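PDB 4O9D: Rik1-associated factor 1 from Schizosaccharomyces pombe, which contributes its WD-repeat beta-propeller, the part described here, to the Clr4 complex, which ubiquitylates and methylates histone H3 to establish heterochromatin. Local coordinates for residues N404-G409 with N414-F419; T298-F303 with G354-I359; C96-K99 with L104-G107; Q227-A232 with V246-S251. All coordinates share one frame; numbering follows the deposited sequence.

Interaction 1 (N404-G409 with N414-F419)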
loop_
_atom_site.group_PDB
_atom_site.type_symbol
_atom_site.label_atom_id
_atom_site.label_comp_id
_atom_site.label_asym_id
_atom_site.label_seq_id
_atom_site.Cartn_x
_atom_site.Cartn_y
_atom_site.Cartn_z
ATOM N N ASN A 404 -9.546 -4.398 -13.115
ATOM C CA ASN A 404 -9.407 -5.707 -13.741
ATOM C C ASN A 404 -8.823 -6.750 -12.801
ATOM O O ASN A 404 -7.782 -6.525 -12.182
ATOM C CB ASN A 404 -8.546 -5.619 -15.013
ATOM C CG ASN A 404 -9.232 -4.842 -16.124
ATOM O OD1 ASN A 404 -10.401 -4.490 -16.010
ATOM N ND2 ASN A 404 -8.512 -4.582 -17.199
ATOM N N MET A 405 -9.495 -7.893 -12.702
ATOM C CA MET A 405 -8.994 -9.024 -11.922
ATOM C C MET A 405 -8.569 -10.199 -12.813
ATOM O O MET A 405 -9.368 -10.683 -13.643
ATOM C CB MET A 405 -10.068 -9.546 -10.962
ATOM C CG MET A 405 -10.268 -8.754 -9.683
ATOM S SD MET A 405 -10.509 -9.870 -8.262
ATOM C CE MET A 405 -10.439 -8.699 -6.919
ATOM N N TYR A 406 -7.339 -10.677 -12.610
ATOM C CA TYR A 406 -6.813 -11.822 -13.348
ATOM C C TYR A 406 -6.659 -12.996 -12.394
ATOM O O TYR A 406 -6.260 -12.812 -11.254
ATOM C CB TYR A 406 -5.478 -11.466 -14.006
ATOM C CG TYR A 406 -5.583 -10.244 -14.881
ATOM C CD1 TYR A 406 -5.580 -8.972 -14.322
ATOM C CD2 TYR A 406 -5.707 -10.358 -16.270
ATOM C CE1 TYR A 406 -5.696 -7.841 -15.120
ATOM C CE2 TYR A 406 -5.818 -9.243 -17.070
ATOM C CZ TYR A 406 -5.812 -7.992 -16.493
ATOM O OH TYR A 406 -5.948 -6.871 -17.275
ATOM N N SER A 407 -6.994 -14.200 -12.847
ATOM C CA SER A 407 -6.903 -15.368 -11.977
ATOM C C SER A 407 -6.352 -16.570 -12.732
ATOM O O SER A 407 -6.362 -16.606 -13.955
ATOM C CB SER A 407 -8.279 -15.714 -11.404
ATOM O OG SER A 407 -8.181 -16.744 -10.441
ATOM N N LEU A 408 -5.889 -17.563 -11.995
ATOM C CA LEU A 408 -5.507 -18.821 -12.610
ATOM C C LEU A 408 -6.761 -19.538 -13.132
ATOM O O LEU A 408 -6.733 -20.727 -13.446
ATOM C CB LEU A 408 -4.731 -19.678 -11.604
ATOM C CG LEU A 408 -3.351 -19.113 -11.250
ATOM C CD1 LEU A 408 -2.574 -20.071 -10.354
ATOM C CD2 LEU A 408 -2.547 -18.825 -12.512
ATOM N N GLY A 409 -7.867 -18.796 -13.204
ATOM C CA GLY A 409 -9.069 -19.233 -13.895
ATOM C C GLY A 409 -9.253 -18.474 -15.203
ATOM O O GLY A 409 -10.375 -18.290 -15.683
ATOM N N ASN A 414 -10.413 -15.958 -21.380
ATOM C CA ASN A 414 -10.230 -15.188 -22.594
ATOM C C ASN A 414 -10.814 -13.804 -22.341
ATOM O O ASN A 414 -10.224 -12.786 -22.710
ATOM C CB ASN A 414 -10.928 -15.870 -23.780
ATOM C CG ASN A 414 -10.521 -17.337 -23.945
ATOM O OD1 ASN A 414 -9.356 -17.696 -23.776
ATOM N ND2 ASN A 414 -11.488 -18.187 -24.283
ATOM N N LYS A 415 -11.967 -13.775 -21.680
ATOM C CA LYS A 415 -12.673 -12.526 -21.440
ATOM C C LYS A 415 -12.994 -12.330 -19.962
ATOM O O LYS A 415 -12.978 -13.276 -19.177
ATOM C CB LYS A 415 -13.962 -12.483 -22.257
ATOM C CG LYS A 415 -14.800 -13.760 -22.180
ATOM C CD LYS A 415 -16.149 -13.587 -22.882
ATOM C CE LYS A 415 -15.985 -13.266 -24.365
ATOM N NZ LYS A 415 -17.014 -12.305 -24.875
ATOM N N PHE A 416 -13.301 -11.090 -19.602
ATOM C CA PHE A 416 -13.677 -10.765 -18.230
ATOM C C PHE A 416 -15.166 -10.995 -17.983
ATOM O O PHE A 416 -16.005 -10.619 -18.804
ATOM C CB PHE A 416 -13.376 -9.305 -17.934
ATOM C CG PHE A 416 -11.923 -8.962 -17.966
ATOM C CD1 PHE A 416 -11.097 -9.298 -16.899
ATOM C CD2 PHE A 416 -11.387 -8.268 -19.039
ATOM C CE1 PHE A 416 -9.743 -8.963 -16.917
ATOM C CE2 PHE A 416 -10.031 -7.924 -19.063
ATOM C CZ PHE A 416 -9.214 -8.273 -17.997
ATOM N N GLY A 417 -15.481 -11.612 -16.848
ATOM C CA GLY A 417 -16.848 -11.716 -16.390
ATOM C C GLY A 417 -17.156 -10.532 -15.502
ATOM O O GLY A 417 -16.376 -9.562 -15.441
ATOM N N GLU A 418 -18.293 -10.609 -14.817
ATOM C CA GLU A 418 -18.687 -9.594 -13.851
ATOM C C GLU A 418 -18.973 -10.235 -12.516
ATOM O O GLU A 418 -19.298 -11.426 -12.439
ATOM C CB GLU A 418 -19.943 -8.857 -14.309
ATOM C CG GLU A 418 -19.695 -7.753 -15.307
ATOM C CD GLU A 418 -20.992 -7.178 -15.859
ATOM O OE1 GLU A 418 -21.260 -7.393 -17.060
ATOM O OE2 GLU A 418 -21.750 -6.522 -15.096
ATOM N N PHE A 419 -18.832 -9.433 -11.463
ATOM C CA PHE A 419 -19.328 -9.794 -10.159
ATOM C C PHE A 419 -20.796 -9.408 -10.185
ATOM O O PHE A 419 -21.210 -8.547 -10.978
ATOM C CB PHE A 419 -18.579 -9.034 -9.046
ATOM C CG PHE A 419 -17.180 -9.540 -8.805
ATOM C CD1 PHE A 419 -16.962 -10.677 -8.035
ATOM C CD2 PHE A 419 -16.078 -8.879 -9.353
ATOM C CE1 PHE A 419 -15.663 -11.164 -7.813
ATOM C CE2 PHE A 419 -14.788 -9.349 -9.132
ATOM C CZ PHE A 419 -14.584 -10.493 -8.353
#

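Interaction 2 (T298-F303 with G354-I359)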
loop_
_atom_site.group_PDB
_atom_site.type_symbol
_atom_site.label_atom_id
_atom_site.label_comp_id
_atom_site.label_asym_id
_atom_site.label_seq_id
_atom_site.Cartn_x
_atom_site.Cartn_y
_atom_site.Cartn_z
ATOM N N THR A 298 7.531 8.994 -10.472
ATOM C CA THR A 298 6.591 9.763 -11.279
ATOM C C THR A 298 7.167 10.040 -12.650
ATOM O O THR A 298 6.437 10.530 -13.513
ATOM C CB THR A 298 6.231 11.127 -10.618
ATOM O OG1 THR A 298 7.395 11.975 -10.591
ATOM C CG2 THR A 298 5.697 10.917 -9.176
ATOM N N ASP A 299 8.454 9.737 -12.860
ATOM C CA ASP A 299 9.044 9.771 -14.216
ATOM C C ASP A 299 8.654 8.588 -15.090
ATOM O O ASP A 299 9.111 8.458 -16.239
ATOM C CB ASP A 299 10.572 9.892 -14.184
ATOM C CG ASP A 299 11.259 8.753 -13.432
ATOM O OD1 ASP A 299 10.576 7.888 -12.837
ATOM O OD2 ASP A 299 12.516 8.754 -13.419
ATOM N N ASN A 300 7.797 7.730 -14.561
ATOM C CA ASN A 300 7.346 6.572 -15.310
ATOM C C ASN A 300 8.486 5.609 -15.633
ATOM O O ASN A 300 8.491 4.982 -16.684
ATOM C CB ASN A 300 6.660 7.034 -16.607
ATOM C CG ASN A 300 5.357 6.287 -16.891
ATOM O OD1 ASN A 300 4.701 5.754 -15.981
ATOM N ND2 ASN A 300 4.974 6.248 -18.168
ATOM N N GLN A 301 9.470 5.481 -14.745
ATOM C CA GLN A 301 10.485 4.443 -14.945
ATOM C C GLN A 301 10.978 3.972 -13.589
ATOM O O GLN A 301 10.738 4.642 -12.593
ATOM C CB GLN A 301 11.647 4.967 -15.801
ATOM C CG GLN A 301 12.383 6.143 -15.193
ATOM C CD GLN A 301 13.249 6.863 -16.224
ATOM O OE1 GLN A 301 13.180 6.565 -17.428
ATOM N NE2 GLN A 301 14.052 7.826 -15.765
ATOM N N THR A 302 11.629 2.807 -13.559
ATOM C CA THR A 302 12.105 2.197 -12.314
ATOM C C THR A 302 13.609 2.001 -12.406
ATOM O O THR A 302 14.096 1.317 -13.334
ATOM C CB THR A 302 11.471 0.805 -12.109
ATOM O OG1 THR A 302 10.049 0.922 -11.960
ATOM C CG2 THR A 302 12.078 0.097 -10.902
ATOM N N PHE A 303 14.352 2.607 -11.483
ATOM C CA PHE A 303 15.786 2.328 -11.368
ATOM C C PHE A 303 15.983 1.044 -10.555
ATOM O O PHE A 303 15.258 0.813 -9.601
ATOM C CB PHE A 303 16.537 3.511 -10.721
ATOM C CG PHE A 303 16.757 4.679 -11.660
ATOM C CD1 PHE A 303 15.753 5.582 -11.908
ATOM C CD2 PHE A 303 17.977 4.850 -12.308
ATOM C CE1 PHE A 303 15.941 6.644 -12.756
ATOM C CE2 PHE A 303 18.169 5.907 -13.170
ATOM C CZ PHE A 303 17.145 6.812 -13.388
ATOM N N GLY A 354 3.487 -1.144 -13.301
ATOM C CA GLY A 354 2.388 -0.571 -14.058
ATOM C C GLY A 354 2.464 0.932 -14.048
ATOM O O GLY A 354 2.613 1.558 -12.980
ATOM N N GLY A 355 2.345 1.531 -15.230
ATOM C CA GLY A 355 2.572 2.957 -15.347
ATOM C C GLY A 355 1.436 3.731 -15.988
ATOM O O GLY A 355 0.320 3.231 -16.180
ATOM N N SER A 356 1.723 4.978 -16.311
ATOM C CA SER A 356 0.685 5.865 -16.815
ATOM C C SER A 356 0.463 5.701 -18.310
ATOM O O SER A 356 -0.413 6.366 -18.870
ATOM C CB SER A 356 0.988 7.328 -16.462
ATOM O OG SER A 356 2.144 7.804 -17.131
ATOM N N ASP A 357 1.248 4.830 -18.959
ATOM C CA ASP A 357 0.933 4.416 -20.318
ATOM C C ASP A 357 -0.227 3.415 -20.277
ATOM O O ASP A 357 -0.706 2.973 -21.327
ATOM C CB ASP A 357 2.170 3.813 -21.051
ATOM C CG ASP A 357 2.872 2.704 -20.231
ATOM O OD1 ASP A 357 2.478 2.475 -19.067
ATOM O OD2 ASP A 357 3.837 2.074 -20.739
ATOM N N GLY A 358 -0.673 3.045 -19.069
ATOM C CA GLY A 358 -1.723 2.050 -18.939
ATOM C C GLY A 358 -1.250 0.607 -19.094
ATOM O O GLY A 358 -2.056 -0.321 -19.120
ATOM N N ILE A 359 0.058 0.392 -19.185
ATOM C CA ILE A 359 0.566 -0.960 -19.421
ATOM C C ILE A 359 1.159 -1.575 -18.167
ATOM O O ILE A 359 1.829 -0.904 -17.388
ATOM C CB ILE A 359 1.665 -0.972 -20.518
ATOM C CG1 ILE A 359 1.204 -0.208 -21.771
ATOM C CG2 ILE A 359 2.060 -2.412 -20.885
ATOM C CD1 ILE A 359 0.168 -0.949 -22.600
#

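Interaction 3 (C96-K99 with L104-G107)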
loop_
_atom_site.group_PDB
_atom_site.type_symbol
_atom_site.label_atom_id
_atom_site.label_comp_id
_atom_site.label_asym_id
_atom_site.label_seq_id
_atom_site.Cartn_x
_atom_site.Cartn_y
_atom_site.Cartn_z
ATOM N N CYS A 96 -7.000 -3.495 5.339
ATOM C CA CYS A 96 -6.363 -4.793 5.450
ATOM C C CYS A 96 -7.306 -5.711 6.199
ATOM O O CYS A 96 -8.031 -5.274 7.090
ATOM C CB CYS A 96 -5.020 -4.685 6.172
ATOM S SG CYS A 96 -5.094 -3.782 7.719
ATOM N N PHE A 97 -7.303 -6.974 5.816
ATOM C CA PHE A 97 -8.143 -7.970 6.466
ATOM C C PHE A 97 -7.483 -8.477 7.735
ATOM O O PHE A 97 -6.256 -8.584 7.810
ATOM C CB PHE A 97 -8.374 -9.147 5.522
ATOM C CG PHE A 97 -9.416 -8.882 4.468
ATOM C CD1 PHE A 97 -10.762 -9.085 4.746
ATOM C CD2 PHE A 97 -9.059 -8.438 3.205
ATOM C CE1 PHE A 97 -11.727 -8.861 3.783
ATOM C CE2 PHE A 97 -10.036 -8.202 2.231
ATOM C CZ PHE A 97 -11.368 -8.420 2.530
ATOM N N SER A 98 -8.309 -8.797 8.727
ATOM C CA SER A 98 -7.830 -9.323 9.994
ATOM C C SER A 98 -7.172 -10.679 9.838
ATOM O O SER A 98 -7.552 -11.470 8.968
ATOM C CB SER A 98 -9.007 -9.444 10.970
ATOM O OG SER A 98 -8.643 -10.245 12.060
ATOM N N LYS A 99 -6.196 -10.974 10.694
ATOM C CA LYS A 99 -5.495 -12.265 10.622
ATOM C C LYS A 99 -6.437 -13.442 10.948
ATOM O O LYS A 99 -6.198 -14.575 10.525
ATOM C CB LYS A 99 -4.283 -12.271 11.557
ATOM C CG LYS A 99 -3.238 -11.203 11.216
ATOM C CD LYS A 99 -2.890 -11.225 9.725
ATOM C CE LYS A 99 -1.628 -10.405 9.419
ATOM N NZ LYS A 99 -1.123 -10.660 8.026
ATOM N N LEU A 104 -12.629 -6.704 8.404
ATOM C CA LEU A 104 -11.880 -5.813 7.526
ATOM C C LEU A 104 -11.632 -4.477 8.246
ATOM O O LEU A 104 -12.565 -3.875 8.768
ATOM C CB LEU A 104 -12.662 -5.563 6.237
ATOM C CG LEU A 104 -12.056 -4.560 5.245
ATOM C CD1 LEU A 104 -10.752 -5.093 4.628
ATOM C CD2 LEU A 104 -13.066 -4.161 4.129
ATOM N N TYR A 105 -10.379 -4.017 8.257
ATOM C CA TYR A 105 -10.029 -2.721 8.836
ATOM C C TYR A 105 -9.812 -1.667 7.732
ATOM O O TYR A 105 -9.058 -1.910 6.772
ATOM C CB TYR A 105 -8.742 -2.868 9.669
ATOM C CG TYR A 105 -8.769 -3.969 10.709
ATOM C CD1 TYR A 105 -9.729 -3.972 11.716
ATOM C CD2 TYR A 105 -7.818 -4.982 10.712
ATOM C CE1 TYR A 105 -9.751 -4.964 12.684
ATOM C CE2 TYR A 105 -7.824 -5.987 11.676
ATOM C CZ TYR A 105 -8.794 -5.970 12.675
ATOM O OH TYR A 105 -8.825 -6.955 13.663
ATOM N N THR A 106 -10.459 -0.506 7.846
ATOM C CA THR A 106 -10.268 0.556 6.845
ATOM C C THR A 106 -9.911 1.907 7.454
ATOM O O THR A 106 -10.275 2.217 8.614
ATOM C CB THR A 106 -11.512 0.794 5.942
ATOM O OG1 THR A 106 -12.628 1.170 6.754
ATOM C CG2 THR A 106 -11.861 -0.437 5.109
ATOM N N GLY A 107 -9.193 2.706 6.665
ATOM C CA GLY A 107 -8.803 4.052 7.048
ATOM C C GLY A 107 -9.214 5.034 5.955
ATOM O O GLY A 107 -9.246 4.691 4.791
#

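Interaction 4 (Q227-A232 with V246-S251)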
loop_
_atom_site.group_PDB
_atom_site.type_symbol
_atom_site.label_atom_id
_atom_site.label_comp_id
_atom_site.label_asym_id
_atom_site.label_seq_id
_atom_site.Cartn_x
_atom_site.Cartn_y
_atom_site.Cartn_z
ATOM N N GLN A 227 14.085 5.101 18.588
ATOM C CA GLN A 227 15.156 5.828 17.906
ATOM C C GLN A 227 14.678 6.533 16.618
ATOM O O GLN A 227 13.655 6.160 16.009
ATOM C CB GLN A 227 16.285 4.862 17.538
ATOM C CG GLN A 227 15.966 3.995 16.333
ATOM C CD GLN A 227 17.060 2.984 15.982
ATOM O OE1 GLN A 227 17.660 2.370 16.859
ATOM N NE2 GLN A 227 17.296 2.787 14.682
ATOM N N LYS A 228 15.403 7.576 16.233
ATOM C CA LYS A 228 15.323 8.081 14.858
ATOM C C LYS A 228 16.366 7.309 14.026
ATOM O O LYS A 228 17.522 7.159 14.450
ATOM C CB LYS A 228 15.609 9.584 14.832
ATOM C CG LYS A 228 15.433 10.274 13.483
ATOM C CD LYS A 228 15.998 11.712 13.534
ATOM C CE LYS A 228 15.333 12.629 12.490
ATOM N NZ LYS A 228 15.854 14.046 12.534
ATOM N N PHE A 229 15.971 6.801 12.855
ATOM C CA PHE A 229 16.950 6.190 11.967
ATOM C C PHE A 229 17.881 7.292 11.446
ATOM O O PHE A 229 17.462 8.438 11.280
ATOM C CB PHE A 229 16.263 5.476 10.803
ATOM C CG PHE A 229 15.588 4.189 11.193
ATOM C CD1 PHE A 229 16.300 3.002 11.222
ATOM C CD2 PHE A 229 14.254 4.171 11.545
ATOM C CE1 PHE A 229 15.684 1.809 11.573
ATOM C CE2 PHE A 229 13.635 2.989 11.883
ATOM C CZ PHE A 229 14.353 1.799 11.901
ATOM N N ASN A 230 19.133 6.944 11.196
ATOM C CA ASN A 230 20.132 7.969 10.853
ATOM C C ASN A 230 20.041 8.383 9.380
ATOM O O ASN A 230 20.777 7.883 8.562
ATOM C CB ASN A 230 21.541 7.470 11.201
ATOM C CG ASN A 230 22.616 8.547 11.035
ATOM O OD1 ASN A 230 22.348 9.742 11.142
ATOM N ND2 ASN A 230 23.832 8.114 10.740
ATOM N N THR A 231 19.112 9.285 9.062
ATOM C CA THR A 231 19.057 9.938 7.749
ATOM C C THR A 231 18.834 11.414 7.989
ATOM O O THR A 231 18.459 11.809 9.080
ATOM C CB THR A 231 17.852 9.475 6.890
ATOM O OG1 THR A 231 16.636 10.075 7.380
ATOM C CG2 THR A 231 17.721 7.957 6.908
ATOM N N ALA A 232 19.038 12.229 6.963
ATOM C CA ALA A 232 18.604 13.619 7.021
ATOM C C ALA A 232 17.087 13.693 7.178
ATOM O O ALA A 232 16.391 12.671 6.972
ATOM C CB ALA A 232 19.025 14.331 5.729
ATOM N N VAL A 246 14.429 -9.986 7.035
ATOM C CA VAL A 246 15.795 -9.660 7.476
ATOM C C VAL A 246 16.111 -8.175 7.276
ATOM O O VAL A 246 17.069 -7.637 7.847
ATOM C CB VAL A 246 16.871 -10.533 6.740
ATOM C CG1 VAL A 246 16.546 -12.036 6.890
ATOM C CG2 VAL A 246 16.965 -10.148 5.265
ATOM N N GLY A 247 15.311 -7.496 6.465
ATOM C CA GLY A 247 15.579 -6.101 6.160
ATOM C C GLY A 247 14.460 -5.437 5.379
ATOM O O GLY A 247 13.581 -6.108 4.827
ATOM N N PHE A 248 14.485 -4.109 5.340
ATOM C CA PHE A 248 13.481 -3.363 4.613
ATOM C C PHE A 248 14.116 -2.178 3.924
ATOM O O PHE A 248 15.234 -1.780 4.275
ATOM C CB PHE A 248 12.328 -2.931 5.533
ATOM C CG PHE A 248 12.725 -1.970 6.646
ATOM C CD1 PHE A 248 13.318 -2.432 7.810
ATOM C CD2 PHE A 248 12.410 -0.622 6.558
ATOM C CE1 PHE A 248 13.670 -1.549 8.840
ATOM C CE2 PHE A 248 12.745 0.259 7.561
ATOM C CZ PHE A 248 13.377 -0.205 8.717
ATOM N N VAL A 249 13.438 -1.659 2.904
ATOM C CA VAL A 249 13.886 -0.434 2.265
ATOM C C VAL A 249 12.875 0.651 2.564
ATOM O O VAL A 249 11.691 0.371 2.734
ATOM C CB VAL A 249 14.041 -0.544 0.726
ATOM C CG1 VAL A 249 15.321 -1.373 0.348
ATOM C CG2 VAL A 249 12.759 -1.110 0.065
ATOM N N ALA A 250 13.364 1.882 2.615
ATOM C CA ALA A 250 12.537 3.068 2.738
ATOM C C ALA A 250 13.009 4.082 1.727
ATOM O O ALA A 250 14.208 4.321 1.615
ATOM C CB ALA A 250 12.666 3.644 4.102
ATOM N N SER A 251 12.085 4.706 1.014
ATOM C CA SER A 251 12.476 5.722 0.040
ATOM C C SER A 251 12.032 7.099 0.513
ATOM O O SER A 251 11.026 7.240 1.183
ATOM C CB SER A 251 11.880 5.418 -1.343
ATOM O OG SER A 251 10.432 5.467 -1.312
#

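Interaction 1 (N404-G409 with N414-F419)
Asn404, Met405 and Tyr406 lie on strand 403-407 of the blade that closes the propeller ring, and they meet Phe416 and Phe419 of the segment that follows. Phe416 carries most of the contact. Its ring turns an edge to the face of Tyr406 in an offset edge-to-face pair, with centroids 5.4 Å apart and planes at 77°. Phe416 CZ touches Tyr406 OH at 3.6 Å; the hydroxyl's hydrogen bond goes to Thr376 OG1. Another part of the Phe416 edge, CE1, lies 3.7 Å from Met405 O. The amide of Asn404 lies over a face of the same ring, with Asn404 ND2 3.8 Å from Phe416 CZ; its OD1 is held by His25 ND1. His25 belongs to strand 21-26, which pairs with strand 403-407, so the N-terminal strand completes this C-terminal blade, the usual closure of a WD propeller. With an alanine in place of Phe416, the Tyr406 face would probably lose its edge contact, and the Asn404 amide the ring beneath it. Met405 bends at its second torsion (chi2 -139°), and its SD reaches the edge of Phe419 in a Met-aromatic contact, 4.1 Å from CZ. Trp23 and Phe45 also meet the Phe419 ring.

Interaction 2 (T298-F303 with G354-I359)
Asn300 reaches from one blade of the propeller to Ser356 in the next. Its backbone is in the left-handed region, in the turn that leads into strand 301-306, and its CB points toward segment 354-359. Beyond CB, CG comes within 3.6 Å of Ser356 OG. The amide then splits its two ends. Asn300 OD1 accepts a hydrogen bond from Ser356 N at 3.1 Å. The bond is nearly straight, with 172° at the hydrogen, and the donor sits 16° out of the carbonyl plane. The same OD1 lies 3.6 Å from Gly355 CA. Gly355 has no CB, which lets the oxygen sit this close. At the other end of the amide, ND2 makes a weak hydrogen bond to Gly320 O. Ser356 OG, close by, has a weak bond of its own to Thr322 OG1.

The receiving segment is a bonded turn. Gly355 to Gly358 form a type I turn, with Gly358 N bonded to Gly355 O at 3.1 Å. Asp357 OD1 accepts from Ile359 N at 3.2 Å, which makes an Asx turn, and this oxygen also bonds to His319 ND1, while OD2 bonds to Gly320 N. Asp299 forms a second Asx turn through Gln301 N, beside Asn300. Two hairpin turns of neighbouring blades are thus joined side by side. The Asp357 to His319 bond resembles the aspartate-histidine pair of the WD-repeat structural tetrad.

Interaction 3 (C96-K99 with L104-G107)
Cys96 and Tyr105 are a hydrogen-bonded pair in the antiparallel hairpin of strands 87-97 and 103-108, in the first WD repeat. Each backbone supplies a donor and an acceptor to the other. Cys96 N bonds to Tyr105 O at 3.0 Å. Tyr105 N returns a straighter bond, 167° at the hydrogen, to Cys96 O at 2.9 Å. The polar ends of the side chains look beyond the hairpin. Tyr105 OH is gripped by two bonds, to Asp142 OD2 and to Thr158 OG1, both in the next blade. Asp142 OD1 takes Lys99 N and, weakly, Ser98 OG, and Ser98 OG also accepts from Gly100 N. The buried hydroxyls are therefore satisfied, and Asp142 ties the hairpin end to the neighbouring blade. Tyr105 CE2 touches Ser98 CB at 3.7 Å. A phenylalanine in place of Tyr105 would be likely to leave Asp142 OD2 and Thr158 OG1 without their shared partner. On the face that carries Phe97, Leu104 turns its CG away from its own backbone N (chi1 176°), and its CD1 sits over the middle of the Phe97 ring, 3.8 Å from the centroid and 1° off the ring normal.

Interaction 4 (Q227-A232 with V246-S251)
Phe229 and Phe248 make the whole of this contact, and each gives up the same small area to the other. Their side chains come from opposite directions and meet between two blades of the propeller. Phe229 lies at the end region of the outermost strand of one blade. Phe248 lies on strand 247-253, the second strand of the next. The backbones stay well apart. Only the far ends of the rings touch, with Phe229 CZ 3.9 Å from Phe248 CZ. Phe229 CE1 is slightly farther from that atom, at 4.2 Å.

The rings form an offset edge-to-face pair. Phe248 offers its edge to the face of Phe229. The planes stand at 80° and the centroids are 5.9 Å apart. The first torsion of Phe248 (chi1 64°) places CG between its backbone N and carbonyl carbon, and from there the ring extends toward Phe229.

Leu263 of strand 258-264 touches both rings, so the pair has an aliphatic neighbour in common. Gln227 NE2 lies 3.5 Å above the plane of the Phe229 ring, toward its rim, and it is hydrogen-bonded to Tyr268 O. Just beyond Phe229 the chain bends at Asn230, the centre of an inverse gamma turn, where Thr231 N bonds to Phe229 O at 2.9 Å.

The meeting of the two phenylalanines is purely apolar. It uses no charge and no hydrogen bond between the segments, so its stability should rest on dispersion, the edge-to-face attraction of the rings and the burial of both side chains.

How the interactions relate
All four contacts belong to one ring of blades, and none touches another. Interaction 3 works within a hairpin, while interactions 2 and 4 join neighbouring blades. Interaction 1 lies at the closing blade, where the last part of the chain passes the N-terminal strand. Interactions 1 and 2 come closest, with nearest atoms about 8 Å apart, since segment 354-359 is in the blade before that of segment 404-409. Interactions 1 and 3 are about 9 Å apart at their nearest atoms. Interactions 1 and 4 lie on opposite sides of the chain's centre, with centres about 39 Å apart, as do interactions 2 and 3, at about 29 Å. No ligand site is involved.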